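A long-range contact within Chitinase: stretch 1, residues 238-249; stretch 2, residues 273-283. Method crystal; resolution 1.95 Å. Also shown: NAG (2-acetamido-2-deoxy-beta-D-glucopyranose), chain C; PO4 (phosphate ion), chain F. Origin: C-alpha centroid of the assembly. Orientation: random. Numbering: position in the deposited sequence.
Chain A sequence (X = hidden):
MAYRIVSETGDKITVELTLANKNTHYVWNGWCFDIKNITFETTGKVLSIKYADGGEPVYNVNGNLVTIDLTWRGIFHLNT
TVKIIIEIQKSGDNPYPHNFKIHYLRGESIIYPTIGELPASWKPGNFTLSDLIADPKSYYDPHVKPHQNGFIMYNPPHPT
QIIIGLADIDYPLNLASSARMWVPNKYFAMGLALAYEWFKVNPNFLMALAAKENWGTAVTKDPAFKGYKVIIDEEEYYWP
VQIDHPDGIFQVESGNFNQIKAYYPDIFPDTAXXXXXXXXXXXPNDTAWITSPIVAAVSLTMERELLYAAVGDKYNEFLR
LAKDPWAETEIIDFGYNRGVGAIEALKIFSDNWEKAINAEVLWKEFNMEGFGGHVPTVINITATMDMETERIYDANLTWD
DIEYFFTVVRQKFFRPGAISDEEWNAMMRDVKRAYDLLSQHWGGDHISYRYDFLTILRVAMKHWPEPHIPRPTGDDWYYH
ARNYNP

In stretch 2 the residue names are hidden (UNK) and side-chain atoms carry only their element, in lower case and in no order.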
ATOM      1  N   TYR A 238      26.437 -22.258   0.438  1.00 25.22           N
ATOM      2  CA  TYR A 238      25.027 -22.316   0.776  1.00 26.86           C
ATOM      3  C   TYR A 238      24.358 -21.023   0.344  1.00 22.75           C
ATOM      4  O   TYR A 238      24.933 -19.947   0.512  1.00 23.64           O
ATOM      5  CB  TYR A 238      24.849 -22.550   2.317  1.00 29.12           C
ATOM      6  CG  TYR A 238      25.687 -23.735   2.734  1.00 40.64           C
ATOM      7  CD1 TYR A 238      25.336 -25.033   2.331  1.00 39.23           C
ATOM      8  CD2 TYR A 238      26.894 -23.559   3.435  1.00 45.59           C
ATOM      9  CE1 TYR A 238      26.178 -26.164   2.674  1.00 42.24           C
ATOM     10  CE2 TYR A 238      27.738 -24.666   3.763  1.00 46.71           C
ATOM     11  CZ  TYR A 238      27.365 -25.960   3.385  1.00 45.17           C
ATOM     12  OH  TYR A 238      28.183 -27.018   3.730  1.00 49.99           O
ATOM     13  N   TRP A 239      23.168 -21.162  -0.192  1.00 23.04           N
ATOM     14  CA  TRP A 239      22.345 -20.014  -0.641  1.00 25.54           C
ATOM     15  C   TRP A 239      21.144 -19.915   0.302  1.00 25.47           C
ATOM     16  O   TRP A 239      20.167 -20.579   0.069  1.00 25.08           O
ATOM     17  CB  TRP A 239      21.845 -20.265  -2.078  1.00 23.53           C
ATOM     18  CG  TRP A 239      21.179 -19.066  -2.740  1.00 21.89           C
ATOM     19  CD1 TRP A 239      21.325 -17.756  -2.385  1.00 21.39           C
ATOM     20  CD2 TRP A 239      20.310 -19.088  -3.871  1.00 23.04           C
ATOM     21  NE1 TRP A 239      20.585 -16.963  -3.223  1.00 22.35           N
ATOM     22  CE2 TRP A 239      19.966 -17.751  -4.158  1.00 22.96           C
ATOM     23  CE3 TRP A 239      19.799 -20.107  -4.677  1.00 22.99           C
ATOM     24  CZ2 TRP A 239      19.094 -17.396  -5.203  1.00 22.05           C
ATOM     25  CZ3 TRP A 239      18.935 -19.767  -5.746  1.00 26.90           C
ATOM     26  CH2 TRP A 239      18.585 -18.406  -5.990  1.00 23.47           C
ATOM     27  N   PRO A 240      21.240 -19.105   1.369  1.00 24.59           N
ATOM     28  CA  PRO A 240      20.210 -19.119   2.435  1.00 28.48           C
ATOM     29  C   PRO A 240      18.964 -18.318   2.095  1.00 29.57           C
ATOM     30  O   PRO A 240      18.320 -17.758   2.982  1.00 27.05           O
ATOM     31  CB  PRO A 240      20.950 -18.490   3.658  1.00 24.78           C
ATOM     32  CG  PRO A 240      22.489 -18.470   3.256  1.00 28.52           C
ATOM     33  CD  PRO A 240      22.405 -18.254   1.716  1.00 23.54           C
ATOM     34  N   VAL A 241      18.638 -18.225   0.815  1.00 24.96           N
ATOM     35  CA  VAL A 241      17.434 -17.536   0.389  1.00 19.70           C
ATOM     36  C   VAL A 241      16.141 -18.301   0.789  1.00 25.14           C
ATOM     37  O   VAL A 241      16.084 -19.543   0.724  1.00 23.82           O
ATOM     38  CB  VAL A 241      17.488 -17.336  -1.144  1.00 21.72           C
ATOM     39  CG1 VAL A 241      17.507 -18.695  -1.872  1.00 25.20           C
ATOM     40  CG2 VAL A 241      16.254 -16.546  -1.663  1.00 20.57           C
ATOM     41  N   GLN A 242      15.076 -17.604   1.186  1.00 23.03           N
ATOM     42  CA  GLN A 242      13.750 -18.269   1.262  1.00 24.15           C
ATOM     43  C   GLN A 242      13.134 -18.057  -0.089  1.00 26.53           C
ATOM     44  O   GLN A 242      12.489 -17.021  -0.344  1.00 23.07           O
ATOM     45  CB  GLN A 242      12.856 -17.690   2.391  1.00 22.90           C
ATOM     46  CG  GLN A 242      13.502 -17.897   3.761  1.00 23.20           C
ATOM     47  CD  GLN A 242      12.781 -17.181   4.925  1.00 28.16           C
ATOM     48  OE1 GLN A 242      11.597 -16.834   4.845  1.00 26.41           O
ATOM     49  NE2 GLN A 242      13.503 -16.974   5.991  1.00 28.48           N
ATOM     50  N   ILE A 243      13.316 -19.023  -0.988  1.00 22.66           N
ATOM     51  CA  ILE A 243      13.119 -18.737  -2.408  1.00 23.12           C
ATOM     52  C   ILE A 243      11.655 -18.697  -2.772  1.00 24.36           C
ATOM     53  O   ILE A 243      11.268 -18.149  -3.813  1.00 24.74           O
ATOM     54  CB  ILE A 243      13.861 -19.811  -3.324  1.00 25.01           C
ATOM     55  CG1 ILE A 243      13.989 -19.313  -4.786  1.00 25.76           C
ATOM     56  CG2 ILE A 243      13.027 -21.148  -3.375  1.00 23.60           C
ATOM     57  CD1 ILE A 243      15.022 -18.265  -5.014  1.00 23.56           C
ATOM     58  N   ASP A 244      10.800 -19.312  -1.952  1.00 22.61           N
ATOM     59  CA  ASP A 244       9.370 -19.256  -2.235  1.00 21.19           C
ATOM     60  C   ASP A 244       8.610 -18.149  -1.483  1.00 25.61           C
ATOM     61  O   ASP A 244       7.383 -18.101  -1.479  1.00 22.15           O
ATOM     62  CB  ASP A 244       8.730 -20.585  -1.896  1.00 28.36           C
ATOM     63  CG  ASP A 244       9.360 -21.715  -2.726  1.00 36.89           C
ATOM     64  OD1 ASP A 244       9.473 -21.554  -3.972  1.00 35.04           O
ATOM     65  OD2 ASP A 244       9.837 -22.662  -2.116  1.00 39.78           O
ATOM     66  N   HIS A 245       9.331 -17.266  -0.836  1.00 22.99           N
ATOM     67  CA  HIS A 245       8.656 -16.175  -0.099  1.00 19.70           C
ATOM     68  C   HIS A 245       7.852 -15.296  -1.056  1.00 25.12           C
ATOM     69  O   HIS A 245       8.362 -14.858  -2.078  1.00 23.62           O
ATOM     70  CB  HIS A 245       9.691 -15.351   0.656  1.00 22.54           C
ATOM     71  CG  HIS A 245       9.105 -14.552   1.773  1.00 22.83           C
ATOM     72  ND1 HIS A 245       8.201 -13.539   1.543  1.00 19.62           N
ATOM     73  CD2 HIS A 245       9.246 -14.646   3.124  1.00 22.17           C
ATOM     74  CE1 HIS A 245       7.856 -12.988   2.705  1.00 22.99           C
ATOM     75  NE2 HIS A 245       8.462 -13.652   3.678  1.00 23.58           N
ATOM     76  N   PRO A 246       6.567 -15.059  -0.763  1.00 21.32           N
ATOM     77  CA  PRO A 246       5.729 -14.267  -1.674  1.00 20.49           C
ATOM     78  C   PRO A 246       6.274 -12.849  -1.873  1.00 23.71           C
ATOM     79  O   PRO A 246       5.959 -12.236  -2.884  1.00 22.51           O
ATOM     80  CB  PRO A 246       4.359 -14.163  -0.937  1.00 24.42           C
ATOM     81  CG  PRO A 246       4.392 -15.447   0.021  1.00 26.04           C
ATOM     82  CD  PRO A 246       5.840 -15.534   0.428  1.00 22.96           C
ATOM     83  N   ASP A 247       7.068 -12.360  -0.933  1.00 20.21           N
ATOM     84  CA  ASP A 247       7.592 -10.969  -1.118  1.00 21.79           C
ATOM     85  C   ASP A 247       8.944 -10.969  -1.875  1.00 25.08           C
ATOM     86  O   ASP A 247       9.503  -9.902  -2.085  1.00 19.90           O
ATOM     87  CB  ASP A 247       7.745 -10.255   0.242  1.00 16.58           C
ATOM     88  CG  ASP A 247       6.383 -10.127   0.979  1.00 22.16           C
ATOM     89  OD1 ASP A 247       5.344 -10.186   0.332  1.00 24.19           O
ATOM     90  OD2 ASP A 247       6.390  -9.957   2.187  1.00 21.77           O
ATOM     91  N   GLY A 248       9.465 -12.141  -2.258  1.00 20.26           N
ATOM     92  CA  GLY A 248      10.599 -12.168  -3.198  1.00 20.33           C
ATOM     93  C   GLY A 248      11.914 -11.861  -2.531  1.00 20.89           C
ATOM     94  O   GLY A 248      12.007 -11.750  -1.307  1.00 22.35           O
ATOM     95  N   ILE A 249      12.957 -11.679  -3.334  1.00 20.46           N
ATOM     96  CA  ILE A 249      14.277 -11.502  -2.740  1.00 19.15           C
ATOM     97  C   ILE A 249      14.473 -10.066  -2.247  1.00 17.55           C
ATOM     98  O   ILE A 249      15.358  -9.844  -1.469  1.00 21.09           O
ATOM     99  CB  ILE A 249      15.391 -11.856  -3.729  1.00 17.71           C
ATOM    100  CG1 ILE A 249      15.304 -11.023  -5.024  1.00 19.08           C
ATOM    101  CG2 ILE A 249      15.305 -13.394  -4.155  1.00 21.57           C
ATOM    102  CD1 ILE A 249      16.583 -11.246  -5.971  1.00 20.33           C
ATOM    103  N   UNK A 273      -0.093  -7.848 -10.304  1.00 28.09           N
ATOM    104  CA  UNK A 273      -0.381  -8.530  -9.054  1.00 28.99           C
ATOM    105  C   UNK A 273       0.913  -8.747  -8.258  1.00 25.58           C
ATOM    106  O   UNK A 273       1.920  -9.180  -8.826  1.00 25.83           O
ATOM    107  o   UNK A 273      -1.684 -10.510  -7.172  1.00 45.16           O
ATOM    108  o   UNK A 273      -0.163 -11.747  -8.136  1.00 31.27           O
ATOM    109  c   UNK A 273      -1.036  -9.911  -9.348  1.00 34.44           C
ATOM    110  c   UNK A 273      -0.976 -10.814  -8.153  1.00 34.49           C
ATOM    111  N   UNK A 274       0.875  -8.487  -6.956  1.00 23.89           N
ATOM    112  CA  UNK A 274       2.074  -8.554  -6.108  1.00 26.89           C
ATOM    113  C   UNK A 274       2.857  -9.879  -6.198  1.00 31.94           C
ATOM    114  O   UNK A 274       4.089  -9.919  -6.519  1.00 21.80           O
ATOM    115  c   UNK A 274       4.003  -9.837  -2.319  1.00 25.82           C
ATOM    116  c   UNK A 274       1.675  -8.290  -4.649  1.00 23.67           C
ATOM    117  n   UNK A 274       2.929  -9.845  -3.090  1.00 24.68           N
ATOM    118  c   UNK A 274       3.791  -7.843  -3.215  1.00 21.48           C
ATOM    119  c   UNK A 274       2.772  -8.597  -3.671  1.00 24.93           C
ATOM    120  n   UNK A 274       4.515  -8.618  -2.335  1.00 23.97           N
ATOM    121  N   UNK A 275       2.188 -10.997  -5.890  1.00 27.76           N
ATOM    122  CA  UNK A 275       2.928 -12.277  -5.869  1.00 29.61           C
ATOM    123  C   UNK A 275       3.428 -12.612  -7.285  1.00 23.77           C
ATOM    124  O   UNK A 275       4.552 -13.084  -7.460  1.00 26.29           O
ATOM    125  o   UNK A 275       1.964 -12.212  -3.117  1.00 36.60           O
ATOM    126  o   UNK A 275       1.267 -14.269  -3.094  1.00 41.45           O
ATOM    127  c   UNK A 275       1.767 -13.302  -3.725  1.00 36.05           C
ATOM    128  c   UNK A 275       2.053 -13.461  -5.267  1.00 33.37           C
ATOM    129  N   UNK A 276       2.649 -12.317  -8.312  1.00 22.53           N
ATOM    130  CA  UNK A 276       3.129 -12.599  -9.649  1.00 24.33           C
ATOM    131  C   UNK A 276       4.440 -11.817 -10.018  1.00 22.78           C
ATOM    132  O   UNK A 276       5.307 -12.335 -10.766  1.00 25.25           O
ATOM    133  o   UNK A 276       3.069 -13.663 -12.330  1.00 38.78           O
ATOM    134  c   UNK A 276       2.062 -12.250 -10.689  1.00 29.39           C
ATOM    135  o   UNK A 276       2.374 -11.740 -13.110  1.00 36.63           O
ATOM    136  c   UNK A 276       2.531 -12.563 -12.147  1.00 34.29           C
ATOM    137  N   UNK A 277       4.556 -10.574  -9.529  1.00 23.56           N
ATOM    138  CA  UNK A 277       5.696  -9.706  -9.891  1.00 22.67           C
ATOM    139  C   UNK A 277       6.888  -9.962  -8.991  1.00 20.69           C
ATOM    140  O   UNK A 277       8.001  -9.735  -9.423  1.00 22.74           O
ATOM    141  c   UNK A 277       4.401  -6.124 -12.868  1.00 23.61           C
ATOM    142  o   UNK A 277       2.607  -6.386 -14.454  1.00 24.67           O
ATOM    143  c   UNK A 277       3.460  -8.388 -11.561  1.00 24.80           C
ATOM    144  c   UNK A 277       3.277  -6.825 -13.342  1.00 28.37           C
ATOM    145  c   UNK A 277       5.327  -8.206  -9.818  1.00 21.18           C
ATOM    146  c   UNK A 277       5.056  -6.597 -11.760  1.00 23.65           C
ATOM    147  c   UNK A 277       2.807  -7.944 -12.683  1.00 24.81           C
ATOM    148  c   UNK A 277       4.595  -7.710 -11.064  1.00 24.53           C
ATOM    149  N   UNK A 278       6.668 -10.416  -7.742  1.00 20.52           N
ATOM    150  CA  UNK A 278       7.748 -10.473  -6.758  1.00 19.19           C
ATOM    151  C   UNK A 278       8.218 -11.922  -6.465  1.00 22.28           C
ATOM    152  O   UNK A 278       9.374 -12.143  -6.110  1.00 22.87           O
ATOM    153  c   UNK A 278       7.340  -9.854  -5.419  1.00 19.98           C
ATOM    154  c   UNK A 278       9.400  -7.674  -5.447  1.00 23.55           C
ATOM    155  s   UNK A 278       8.057  -7.375  -6.450  1.00 30.11           S
ATOM    156  c   UNK A 278       6.830  -8.353  -5.487  1.00 24.62           C
ATOM    157  N   UNK A 279       7.314 -12.888  -6.555  1.00 23.21           N
ATOM    158  CA  UNK A 279       7.647 -14.223  -6.045  1.00 22.72           C
ATOM    159  C   UNK A 279       8.454 -15.045  -7.086  1.00 20.87           C
ATOM    160  O   UNK A 279       7.940 -15.432  -8.125  1.00 22.82           O
ATOM    161  c   UNK A 279       6.669 -16.414  -4.989  1.00 23.26           C
ATOM    162  c   UNK A 279       5.481 -18.541  -4.101  1.00 38.58           C
ATOM    163  c   UNK A 279       5.263 -17.171  -4.788  1.00 28.37           C
ATOM    164  n   UNK A 279       4.314 -19.414  -4.444  1.00 47.52           N
ATOM    165  c   UNK A 279       6.349 -14.999  -5.646  1.00 22.90           C
ATOM    166  N   UNK A 280       9.695 -15.332  -6.766  1.00 20.55           N
ATOM    167  CA  UNK A 280      10.571 -16.029  -7.695  1.00 24.55           C
ATOM    168  C   UNK A 280      10.544 -17.505  -7.298  1.00 25.83           C
ATOM    169  O   UNK A 280       9.673 -17.915  -6.550  1.00 25.01           O
ATOM    170  c   UNK A 280      12.082 -14.009  -8.238  1.00 19.10           C
ATOM    171  c   UNK A 280      12.012 -15.489  -7.674  1.00 23.27           C
ATOM    172  c   UNK A 280      12.599 -15.560  -6.271  1.00 18.38           C
ATOM    173  N   UNK A 281      11.450 -18.283  -7.855  1.00 28.40           N
ATOM    174  CA  UNK A 281      11.587 -19.677  -7.503  1.00 31.92           C
ATOM    175  C   UNK A 281      12.918 -20.135  -8.019  1.00 31.68           C
ATOM    176  O   UNK A 281      13.656 -19.369  -8.592  1.00 26.05           O
ATOM    177  o   UNK A 281      10.583 -20.585  -9.505  1.00 33.18           O
ATOM    178  c   UNK A 281      10.458 -20.518  -8.107  1.00 40.21           C
ATOM    179  N   UNK A 282      13.234 -21.392  -7.811  1.00 29.93           N
ATOM    180  CA  UNK A 282      14.488 -21.946  -8.325  1.00 32.94           C
ATOM    181  C   UNK A 282      14.550 -21.984  -9.868  1.00 29.30           C
ATOM    182  O   UNK A 282      15.627 -22.020 -10.447  1.00 38.34           O
ATOM    183  c   UNK A 282      14.684 -23.359  -7.753  1.00 37.12           C
ATOM    184  c   UNK A 282      14.990 -24.829  -5.741  1.00 33.48           C
ATOM    185  c   UNK A 282      16.232 -22.653  -5.897  1.00 28.76           C
ATOM    186  c   UNK A 282      14.928 -23.368  -6.245  1.00 30.36           C
ATOM    187  N   UNK A 283      13.395 -21.934 -10.517  1.00 27.21           N
ATOM    188  CA  UNK A 283      13.303 -21.944 -11.976  1.00 29.00           C
ATOM    189  C   UNK A 283      13.796 -20.565 -12.522  1.00 29.64           C
ATOM    190  O   UNK A 283      13.174 -19.534 -12.251  1.00 28.12           O
ATOM    191  c   UNK A 283      11.854 -22.177 -12.372  1.00 28.96           C
ATOM    192  o   UNK A 283      10.589 -22.907 -14.261  1.00 40.14           O
ATOM    193  o   UNK A 283      12.557 -22.133 -14.688  1.00 33.50           O
ATOM    194  c   UNK A 283      11.668 -22.435 -13.884  1.00 35.71           C
TER
HETATM  195  C1  NAG C   2      15.176  -9.993   6.817  1.00 24.68           C
HETATM  196  C2  NAG C   2      13.765 -10.224   6.429  1.00 23.24           C
HETATM  197  C3  NAG C   2      13.153  -8.981   5.804  1.00 25.02           C
HETATM  198  C4  NAG C   2      13.333  -7.758   6.654  1.00 24.99           C
HETATM  199  C5  NAG C   2      14.768  -7.594   6.946  1.00 22.54           C
HETATM  200  C6  NAG C   2      14.934  -6.412   7.863  1.00 25.90           C
HETATM  201  C7  NAG C   2      12.875 -12.471   5.670  1.00 30.55           C
HETATM  202  C8  NAG C   2      12.859 -13.590   4.595  1.00 26.08           C
HETATM  203  N2  NAG C   2      13.712 -11.355   5.478  1.00 22.52           N
HETATM  204  O3  NAG C   2      11.746  -9.145   5.528  1.00 24.07           O
HETATM  205  O4  NAG C   2      12.980  -6.568   5.918  1.00 24.83           O
HETATM  206  O5  NAG C   2      15.308  -8.776   7.635  1.00 22.93           O
HETATM  207  O6  NAG C   2      16.325  -6.445   8.160  1.00 31.11           O
HETATM  208  O7  NAG C   2      12.170 -12.491   6.685  1.00 29.95           O
HETATM  209  P   PO4 F 902      11.800 -21.571   0.995  0.84 38.95           P
HETATM  210  O1  PO4 F 902      10.950 -22.749   0.505  0.84 38.74           O
HETATM  211  O2  PO4 F 902      13.223 -21.649   0.292  0.84 26.05           O
HETATM  212  O3  PO4 F 902      12.073 -21.729   2.458  0.84 33.82           O
HETATM  213  O4  PO4 F 902      11.024 -20.230   0.790  0.84 24.44           O
HETATM  214  O   HOH W   1      10.269 -15.589  -3.834  1.00 21.75           O
HETATM  215  O   HOH W   2       8.275 -20.043  -5.581  1.00 32.45           O
HETATM  216  O   HOH W   3      11.437 -23.070  -6.208  1.00 35.83           O
HETATM  217  O   HOH W   4      11.886 -11.174  -5.935  1.00 18.72           O

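Position 273 carries two side-chain carbons, the second bearing two oxygens, and touches nothing on stretch 1. This is D273, an acid well suited to a free helix N-terminus: D273 OD2 accepts from the backbone N of position 276 at 2.9 Å, capping the helix.

At 274 one carbon leads to a five-membered ring of three carbons and two nitrogens, and a ring carbon meets P246 O and D247 OD1: a histidine. H274 CE1, a polarized C-H that tolerates oxygens, lies 3.1 Å from P246 O and 3.0 Å from D247 OD1, the latter at the ring edge.

Position 275 has two carbons and two oxygens, one oxygen near the P246 ring, again an aspartate. D275 OD1 accepts from H274 ND1 at 2.6 Å, which helps fix the imidazole, while OD2 rests 3.8 Å from P246 CB.

Position 276 has the same four atoms but points away from stretch 1: D276, whose N donates to D273 OD2. Partly exposed, with OD2 hydrogen-bonded elsewhere in the structure, it suits an acid. At 277 a six-carbon ring bearing an oxygen leads away: Y277, a buried ring whose hydroxyl is satisfied elsewhere.

Position 278 is an unbranched chain of two carbons, sulfur and carbon, its first carbon near P246 O: M278, a flexible apolar chain in a buried site. Its CB lies 3.7 Å from P246 O. Its backbone O meets G248 CA at 3.2 Å, a CA-H...O contact; a CB on G248 would fall 2.3 Å from M278 O, and positive phi also favours glycine.

Four carbons in a row ending in nitrogen, running past D244 O and H245 O, make 279 a lysine. K279 is all t, with CG 3.7 Å from H245 O and CE 3.3 Å from D244 O, so its aliphatic part covers the turn.

At 280 one carbon carries two more, and a methyl packs on I243 and I249: V280, compact and branched for a buried apolar site. Its CG2 lies 3.8 Å from I243 CD1 and 4.1 Å from I249 CG2.

Position 281 has one carbon, near D244 OD1, and one oxygen: S281, whose OG accepts from the N of position 283. Its backbone C lies 3.5 Å from I243 CG1.

Position 282 has four carbons, forked at the second, reaching W239 and I243: L282, a branched apolar end, with CD2 4.0 Å from W239 CZ3 and CG 4.1 Å from I243 CG2. Position 283, two carbons and two oxygens beyond reach of stretch 1, is D283, an exposed acid whose OD1 bonds just outside the stretch.

No direct hydrogen bond joins the stretches. Waters supplement apolar packing around I243: water 1 donates to I243 O and H245 O and accepts from V280 N; water 2 links D244 OD1 to V280 O.

Stretch 2 273-283: DHDDYMKVSLD
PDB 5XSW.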